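Local coordinates for protein LIN-41 (Caenorhabditis elegans, PDB 4UMG) that controls the onset of developmental plasticity in the worm as a TRIM-NHL protein, represented here by its filamin-type domain, at residues S79-T84 / P103-S108; K18-E23 / M127-G132; V85-T90 / V97-Y102. All coordinates share one frame; numbering follows the deposited sequence.

Contact 1: S79-T84 / P103-S108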
# COMPACT_ATOMS: atom_id res chain seq x y z
N SER A 79 -5.02 2.64 11.90
CA SER A 79 -4.58 1.78 12.96
C SER A 79 -5.81 1.08 13.61
O SER A 79 -6.95 1.40 13.24
CB SER A 79 -3.78 2.62 13.97
OG SER A 79 -4.69 3.36 14.76
N PRO A 80 -5.59 0.11 14.56
CA PRO A 80 -6.72 -0.61 15.18
C PRO A 80 -7.69 0.25 16.00
O PRO A 80 -8.80 -0.21 16.28
CB PRO A 80 -6.02 -1.65 16.07
CG PRO A 80 -4.64 -1.74 15.56
CD PRO A 80 -4.30 -0.39 15.06
N ASP A 81 -7.28 1.47 16.37
CA ASP A 81 -8.13 2.40 17.13
C ASP A 81 -8.82 3.44 16.22
O ASP A 81 -9.45 4.39 16.72
CB ASP A 81 -7.34 3.06 18.29
CG ASP A 81 -6.29 4.10 17.89
OD1 ASP A 81 -6.19 4.42 16.69
OD2 ASP A 81 -5.60 4.62 18.78
N GLY A 82 -8.72 3.26 14.89
CA GLY A 82 -9.35 4.17 13.94
C GLY A 82 -8.59 5.41 13.55
O GLY A 82 -9.10 6.20 12.74
N SER A 83 -7.33 5.55 14.01
CA SER A 83 -6.50 6.71 13.71
C SER A 83 -5.77 6.50 12.40
O SER A 83 -5.34 5.38 12.12
CB SER A 83 -5.46 6.94 14.81
OG SER A 83 -6.07 7.14 16.08
N THR A 84 -5.58 7.59 11.64
CA THR A 84 -4.81 7.54 10.37
C THR A 84 -3.35 7.50 10.74
O THR A 84 -2.93 8.08 11.74
CB THR A 84 -5.10 8.75 9.47
OG1 THR A 84 -4.77 9.94 10.16
CG2 THR A 84 -6.55 8.83 9.01
N PRO A 103 3.85 1.40 12.42
CA PRO A 103 2.74 0.98 13.28
C PRO A 103 3.13 1.06 14.75
O PRO A 103 3.95 0.26 15.20
CB PRO A 103 2.46 -0.45 12.82
CG PRO A 103 3.77 -0.93 12.25
CD PRO A 103 4.62 0.25 11.91
N SER A 104 2.57 2.04 15.49
CA SER A 104 2.97 2.26 16.89
C SER A 104 2.34 1.27 17.87
O SER A 104 2.87 1.06 18.97
CB SER A 104 2.66 3.70 17.31
OG SER A 104 1.28 3.89 17.57
N ILE A 105 1.19 0.71 17.50
CA ILE A 105 0.44 -0.19 18.36
C ILE A 105 0.18 -1.54 17.67
O ILE A 105 0.14 -1.62 16.43
CB ILE A 105 -0.84 0.48 18.91
CG1 ILE A 105 -1.85 0.85 17.80
CG2 ILE A 105 -0.51 1.68 19.80
CD1 ILE A 105 -3.27 1.19 18.31
N GLU A 106 -0.01 -2.59 18.48
CA GLU A 106 -0.29 -3.93 17.97
C GLU A 106 -1.73 -3.99 17.50
O GLU A 106 -2.55 -3.22 18.01
CB GLU A 106 -0.07 -4.98 19.08
CG GLU A 106 -0.73 -4.64 20.41
CD GLU A 106 0.14 -3.90 21.42
OE1 GLU A 106 0.44 -2.70 21.20
OE2 GLU A 106 0.50 -4.52 22.45
N GLY A 107 -2.03 -4.95 16.62
CA GLY A 107 -3.40 -5.18 16.20
C GLY A 107 -3.69 -5.13 14.72
O GLY A 107 -2.81 -5.18 13.87
N SER A 108 -4.98 -5.03 14.42
CA SER A 108 -5.51 -5.12 13.07
C SER A 108 -5.58 -3.78 12.34
O SER A 108 -6.46 -2.99 12.62
CB SER A 108 -6.88 -5.79 13.10
OG SER A 108 -7.26 -6.17 11.80
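The type I beta turn S79-G82, in the loop between strands 73-78 and 84-91 of the filamin domain, sets the proline ring of P80 against the bend I105-S108 that opens strand 107-115. P80 carries most of the contact. Its CG sits 3.5 Å from E106 O and equally close to S108 N, so one corner of the ring lies over the backbone around G107. A side chain at G107 would run into that same P80 CG; the absence of one leaves room for the ring, and the backbone angles of G107 would in any case crowd a side chain. On the neighbouring ring atom, P80 CD meets I105 CD1 at 3.8 Å, the two side chains sliding past each other in opposite directions. I105 places its CG1 between its backbone N and carbonyl carbon (chi1 64°), and CG1 too lies against P80 CD. The tip of I105 also reaches the carboxylate of D81, which crosses it at about a right angle, with OD2 4.2 Å from CD1. The backbone adds a weak CA-H...O contact, P80 CA to S108 O at 3.5 Å. D81 is itself pinned by its own loop: OD1 takes the S83 N-H at 3.1 Å, an Asx turn, and the S83 hydroxyl OG at 2.8 Å. Both donors come from the same face of the carboxylate, the hydroxyl 39° above its plane. E106 turns away from P80 and forms a salt bridge with R22. No hydrogen bond crosses between the two segments, so they meet by van der Waals contact and that one weak CA-H...O approach: polar bonds inside 79-84 fix the loop's shape, and the rigid proline ring supplies an apolar surface for I105.

Contact 2: K18-E23 / M127-G132; sequences KKAIRE and MDIRRG
D128 N gives K18 O the shortest bond between the two segments, 2.8 Å and nearly straight at 175°. From there the bonding passes back and forth: A20 N to D128 O at 3.0 Å, R130 N to A20 O at 2.9 Å, and finally R22 N to R130 O, also 2.9 Å. Outside the backbone, R130 folds back across the neighbouring strand, its guanidinium lying with one face over A20 O. NH2 reaches K19 CB at 3.5 Å near the guanidinium plane, while NH1 meets I21 CG1 obliquely at 3.6 Å. An alanine in place of I21 would probably uncover that end of the R130 guanidinium and leave it freer to turn. R22 and R131 run side by side, R131 CB lying over one face of the R22 guanidinium, toward its rim. Their like charges come close, and E106 probably eases this through its salt bridge to R22 NH1. On the opposite face of the sheet, I129 CG2 packs 3.5 Å from R22 N, and A20 and I129 both touch Y101. A short early strand added in parallel to the edge of the last one, as here, is characteristic of immunoglobulin-like folds, filamin repeats among them.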
# COMPACT_ATOMS: atom_id res chain seq x y z
N LYS A 18 0.84 -8.54 4.84
CA LYS A 18 -0.19 -9.04 5.76
C LYS A 18 0.24 -9.10 7.22
O LYS A 18 -0.59 -9.14 8.13
CB LYS A 18 -0.68 -10.44 5.30
CG LYS A 18 -1.44 -10.45 3.97
CD LYS A 18 -2.86 -9.85 4.06
CE LYS A 18 -3.79 -10.58 5.00
NZ LYS A 18 -4.97 -9.75 5.36
N LYS A 19 1.55 -9.14 7.45
CA LYS A 19 2.11 -9.28 8.78
C LYS A 19 3.24 -8.29 8.98
O LYS A 19 4.10 -8.15 8.11
CB LYS A 19 2.62 -10.72 9.00
CG LYS A 19 1.49 -11.75 9.09
CD LYS A 19 2.00 -13.16 9.35
CE LYS A 19 0.88 -14.18 9.35
NZ LYS A 19 -0.16 -13.89 10.39
N ALA A 20 3.25 -7.63 10.13
CA ALA A 20 4.28 -6.67 10.44
C ALA A 20 4.55 -6.55 11.94
O ALA A 20 3.84 -7.13 12.77
CB ALA A 20 3.97 -5.31 9.81
N ILE A 21 5.66 -5.91 12.27
CA ILE A 21 6.09 -5.78 13.65
C ILE A 21 5.89 -4.37 14.16
O ILE A 21 6.26 -3.39 13.49
CB ILE A 21 7.55 -6.29 13.82
CG1 ILE A 21 7.67 -7.78 13.36
CG2 ILE A 21 8.06 -6.11 15.26
CD1 ILE A 21 9.13 -8.33 13.21
N ARG A 22 5.33 -4.27 15.37
CA ARG A 22 5.09 -3.01 16.05
C ARG A 22 6.38 -2.23 16.19
O ARG A 22 7.46 -2.80 16.44
CB ARG A 22 4.49 -3.28 17.44
CG ARG A 22 3.96 -2.05 18.17
CD ARG A 22 3.46 -2.41 19.57
NE ARG A 22 4.52 -2.93 20.44
CZ ARG A 22 4.34 -3.29 21.70
NH1 ARG A 22 3.15 -3.20 22.27
NH2 ARG A 22 5.36 -3.75 22.42
N GLU A 23 6.27 -0.90 16.03
CA GLU A 23 7.36 0.06 16.23
C GLU A 23 8.58 -0.17 15.33
O GLU A 23 9.73 0.09 15.72
CB GLU A 23 7.76 0.12 17.73
CG GLU A 23 6.64 0.62 18.63
CD GLU A 23 6.95 0.61 20.11
OE1 GLU A 23 7.93 1.28 20.52
OE2 GLU A 23 6.18 -0.02 20.87
N MET A 127 -3.86 -5.85 7.78
CA MET A 127 -2.47 -6.13 8.11
C MET A 127 -2.43 -6.36 9.60
O MET A 127 -2.97 -5.56 10.36
CB MET A 127 -1.50 -5.01 7.72
CG MET A 127 -1.67 -4.55 6.27
SD MET A 127 -0.59 -3.18 5.81
CE MET A 127 -1.16 -1.87 6.91
N ASP A 128 -1.84 -7.50 10.02
CA ASP A 128 -1.77 -7.87 11.43
C ASP A 128 -0.42 -7.48 11.96
O ASP A 128 0.59 -8.04 11.54
CB ASP A 128 -2.04 -9.36 11.61
CG ASP A 128 -3.48 -9.70 11.30
OD1 ASP A 128 -4.37 -9.06 11.89
OD2 ASP A 128 -3.72 -10.53 10.40
N ILE A 129 -0.40 -6.52 12.89
CA ILE A 129 0.85 -6.05 13.52
C ILE A 129 0.98 -6.71 14.89
O ILE A 129 0.09 -6.60 15.74
CB ILE A 129 0.86 -4.50 13.63
CG1 ILE A 129 0.83 -3.85 12.21
CG2 ILE A 129 1.98 -3.94 14.54
CD1 ILE A 129 1.98 -3.83 11.45
N ARG A 130 2.12 -7.37 15.10
CA ARG A 130 2.40 -8.09 16.33
C ARG A 130 3.57 -7.42 17.09
O ARG A 130 4.38 -6.73 16.47
CB ARG A 130 2.71 -9.58 16.00
CG ARG A 130 4.17 -9.86 15.59
CD ARG A 130 4.42 -11.28 15.12
NE ARG A 130 4.24 -11.39 13.67
CZ ARG A 130 5.23 -11.33 12.79
NH1 ARG A 130 6.49 -11.18 13.19
NH2 ARG A 130 4.98 -11.44 11.49
N ARG A 131 3.67 -7.66 18.41
CA ARG A 131 4.77 -7.10 19.20
C ARG A 131 6.12 -7.79 18.88
O ARG A 131 7.17 -7.18 19.06
CB ARG A 131 4.42 -7.09 20.71
CG ARG A 131 5.28 -7.97 21.63
CD ARG A 131 4.74 -8.02 23.04
NE ARG A 131 3.60 -8.94 23.16
CZ ARG A 131 2.33 -8.56 23.25
NH1 ARG A 131 2.01 -7.28 23.25
NH2 ARG A 131 1.37 -9.47 23.35
N GLY A 132 6.03 -9.04 18.38
CA GLY A 132 7.13 -9.94 18.01
C GLY A 132 8.51 -9.35 17.85
O GLY A 132 8.94 -9.06 16.74
O HOH W 1 6.66 -9.55 9.84

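Contact 3: V85-T90 / V97-Y102; sequences VEVTMT and VALSYY
V87 holds CG1 anti to its backbone N (chi1 179°), which brings that methyl to L99 CB at 4.1 Å, while M89, with CG between its backbone N and carbonyl carbon (chi1 75°), runs alongside L99 in the same direction. L99 CD2 touches M89 at two levels, CB at 3.7 Å and, farther out, the terminal CE. V97 CG2 reaches the same M89 CB obliquely at 3.8 Å, so this one carbon is flanked by two branched side chains from the partner strand. Toward the far end, V85 CG1 lies near Y101 CB and reaches Y102 O.

The backbones are joined by two antiparallel hydrogen-bonded pairs, with M89 and L99 the non-hydrogen-bonded pair between them. T88 N to S100 O is 2.9 Å, matched by the return bond from S100 N; T90 N to A98 O is 3.0 Å at 171°, and A98 N answers to T90 O. Beyond V87 the strands part, and water takes over the pairing. One water donates to E86 O at 2.7 Å and accepts from Y102 N, bridging the two chains. A second gives hydrogens to both E86 O and S100 O and sits 2.8 Å from T88 OG1. A third links T90 OG1, S100 OG and A98 O, on the face of the hairpin bearing T88, T90, A98 and S100. E86 O is thus held by two waters, while S100 O takes a water besides its direct bond from T88 N.

Strand 96-101 lies between strands 84-91 and 26-31, and V97, L99 and Y101 form backbone hydrogen bonds with V30, I28 and T26 of the latter. Strand 84-91 has strand 73-78 on its other side, where V77 meets V85 and V87, and Y101 extends to strand 118-130.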
# COMPACT_ATOMS: atom_id res chain seq x y z
N VAL A 85 -2.58 6.79 9.93
CA VAL A 85 -1.15 6.59 10.11
C VAL A 85 -0.55 7.23 8.90
O VAL A 85 -1.03 7.01 7.78
CB VAL A 85 -0.87 5.04 10.22
CG1 VAL A 85 0.60 4.71 10.27
CG2 VAL A 85 -1.60 4.45 11.44
N GLU A 86 0.54 8.00 9.07
CA GLU A 86 1.15 8.67 7.93
C GLU A 86 1.82 7.65 6.99
O GLU A 86 2.64 6.85 7.44
CB GLU A 86 2.17 9.71 8.41
CG GLU A 86 2.82 10.54 7.30
CD GLU A 86 1.97 11.57 6.58
OE1 GLU A 86 0.94 12.02 7.14
OE2 GLU A 86 2.38 11.98 5.47
N VAL A 87 1.44 7.67 5.72
CA VAL A 87 2.05 6.77 4.72
C VAL A 87 2.95 7.58 3.80
O VAL A 87 2.49 8.54 3.20
CB VAL A 87 0.97 6.00 3.90
CG1 VAL A 87 1.61 5.08 2.86
CG2 VAL A 87 0.06 5.20 4.84
N THR A 88 4.22 7.19 3.66
CA THR A 88 5.12 7.90 2.76
C THR A 88 5.20 7.10 1.47
O THR A 88 5.40 5.88 1.53
CB THR A 88 6.48 8.04 3.44
OG1 THR A 88 6.33 8.89 4.58
CG2 THR A 88 7.57 8.58 2.50
N MET A 89 5.03 7.76 0.31
CA MET A 89 5.13 7.07 -0.96
C MET A 89 6.31 7.61 -1.75
O MET A 89 6.44 8.82 -1.96
CB MET A 89 3.82 6.98 -1.73
CG MET A 89 3.33 8.22 -2.42
SD MET A 89 2.04 7.67 -3.57
CE MET A 89 0.79 7.09 -2.39
N THR A 90 7.23 6.71 -2.03
CA THR A 90 8.47 6.98 -2.76
C THR A 90 8.35 6.35 -4.13
O THR A 90 8.24 5.11 -4.19
CB THR A 90 9.65 6.39 -1.97
OG1 THR A 90 9.58 6.83 -0.62
CG2 THR A 90 11.01 6.75 -2.57
N VAL A 97 6.07 1.55 -6.51
CA VAL A 97 5.94 2.58 -5.50
C VAL A 97 6.16 1.89 -4.14
O VAL A 97 5.55 0.86 -3.86
CB VAL A 97 4.63 3.41 -5.57
CG1 VAL A 97 3.39 2.55 -5.41
CG2 VAL A 97 4.63 4.56 -4.56
N ALA A 98 7.07 2.43 -3.32
CA ALA A 98 7.29 1.90 -1.98
C ALA A 98 6.41 2.71 -1.03
O ALA A 98 6.42 3.95 -1.10
CB ALA A 98 8.76 2.05 -1.59
N LEU A 99 5.58 2.02 -0.20
CA LEU A 99 4.72 2.64 0.79
C LEU A 99 5.31 2.35 2.15
O LEU A 99 5.58 1.19 2.46
CB LEU A 99 3.33 2.03 0.72
CG LEU A 99 2.58 2.19 -0.62
CD1 LEU A 99 1.17 1.65 -0.48
CD2 LEU A 99 2.48 3.65 -1.04
N SER A 100 5.62 3.39 2.91
CA SER A 100 6.24 3.21 4.22
C SER A 100 5.38 3.75 5.32
O SER A 100 4.77 4.80 5.17
CB SER A 100 7.62 3.88 4.26
OG SER A 100 8.51 3.15 3.45
N TYR A 101 5.26 2.99 6.42
CA TYR A 101 4.49 3.43 7.56
C TYR A 101 5.08 2.90 8.87
O TYR A 101 5.86 1.94 8.86
CB TYR A 101 2.99 3.07 7.40
CG TYR A 101 2.71 1.60 7.62
CD1 TYR A 101 2.93 0.67 6.60
CD2 TYR A 101 2.17 1.14 8.82
CE1 TYR A 101 2.64 -0.69 6.78
CE2 TYR A 101 1.95 -0.22 9.04
CZ TYR A 101 2.18 -1.13 8.01
OH TYR A 101 1.94 -2.46 8.20
N TYR A 102 4.70 3.50 9.99
CA TYR A 102 5.24 3.11 11.31
C TYR A 102 4.08 2.72 12.22
O TYR A 102 3.34 3.61 12.68
CB TYR A 102 6.00 4.28 11.90
CG TYR A 102 6.70 3.98 13.20
CD1 TYR A 102 7.99 3.46 13.22
CD2 TYR A 102 6.10 4.29 14.42
CE1 TYR A 102 8.65 3.22 14.42
CE2 TYR A 102 6.79 4.11 15.63
CZ TYR A 102 8.07 3.58 15.62
OH TYR A 102 8.75 3.36 16.79
O HOH W 2 3.75 6.15 9.83
O HOH W 3 5.44 7.37 6.75
O HOH W 4 8.27 4.98 1.06

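In the fold
Along the chain, segment 18-23 comes first, then 79-84, 85-90, 97-102, 103-108 and 127-132, so contact 2 encloses contact 1, which in turn encloses contact 3. All three reach the one mixed sheet of the filamin repeat. Centres of contacts 1 and 2 lie about 10 Å apart, and contact 3 is about 15 Å from each. Contacts 1 and 2 join through backbone pairs, P103 O with E23 N and G107 N with I129 O. The Y101 hydroxyl of contact 3 packs on M127 and I129 of contact 2, while S79 meets V85 between contacts 1 and 3. Loop, hairpin, the early strand 19-21 and the C-terminal strand are thereby tied together in one domain.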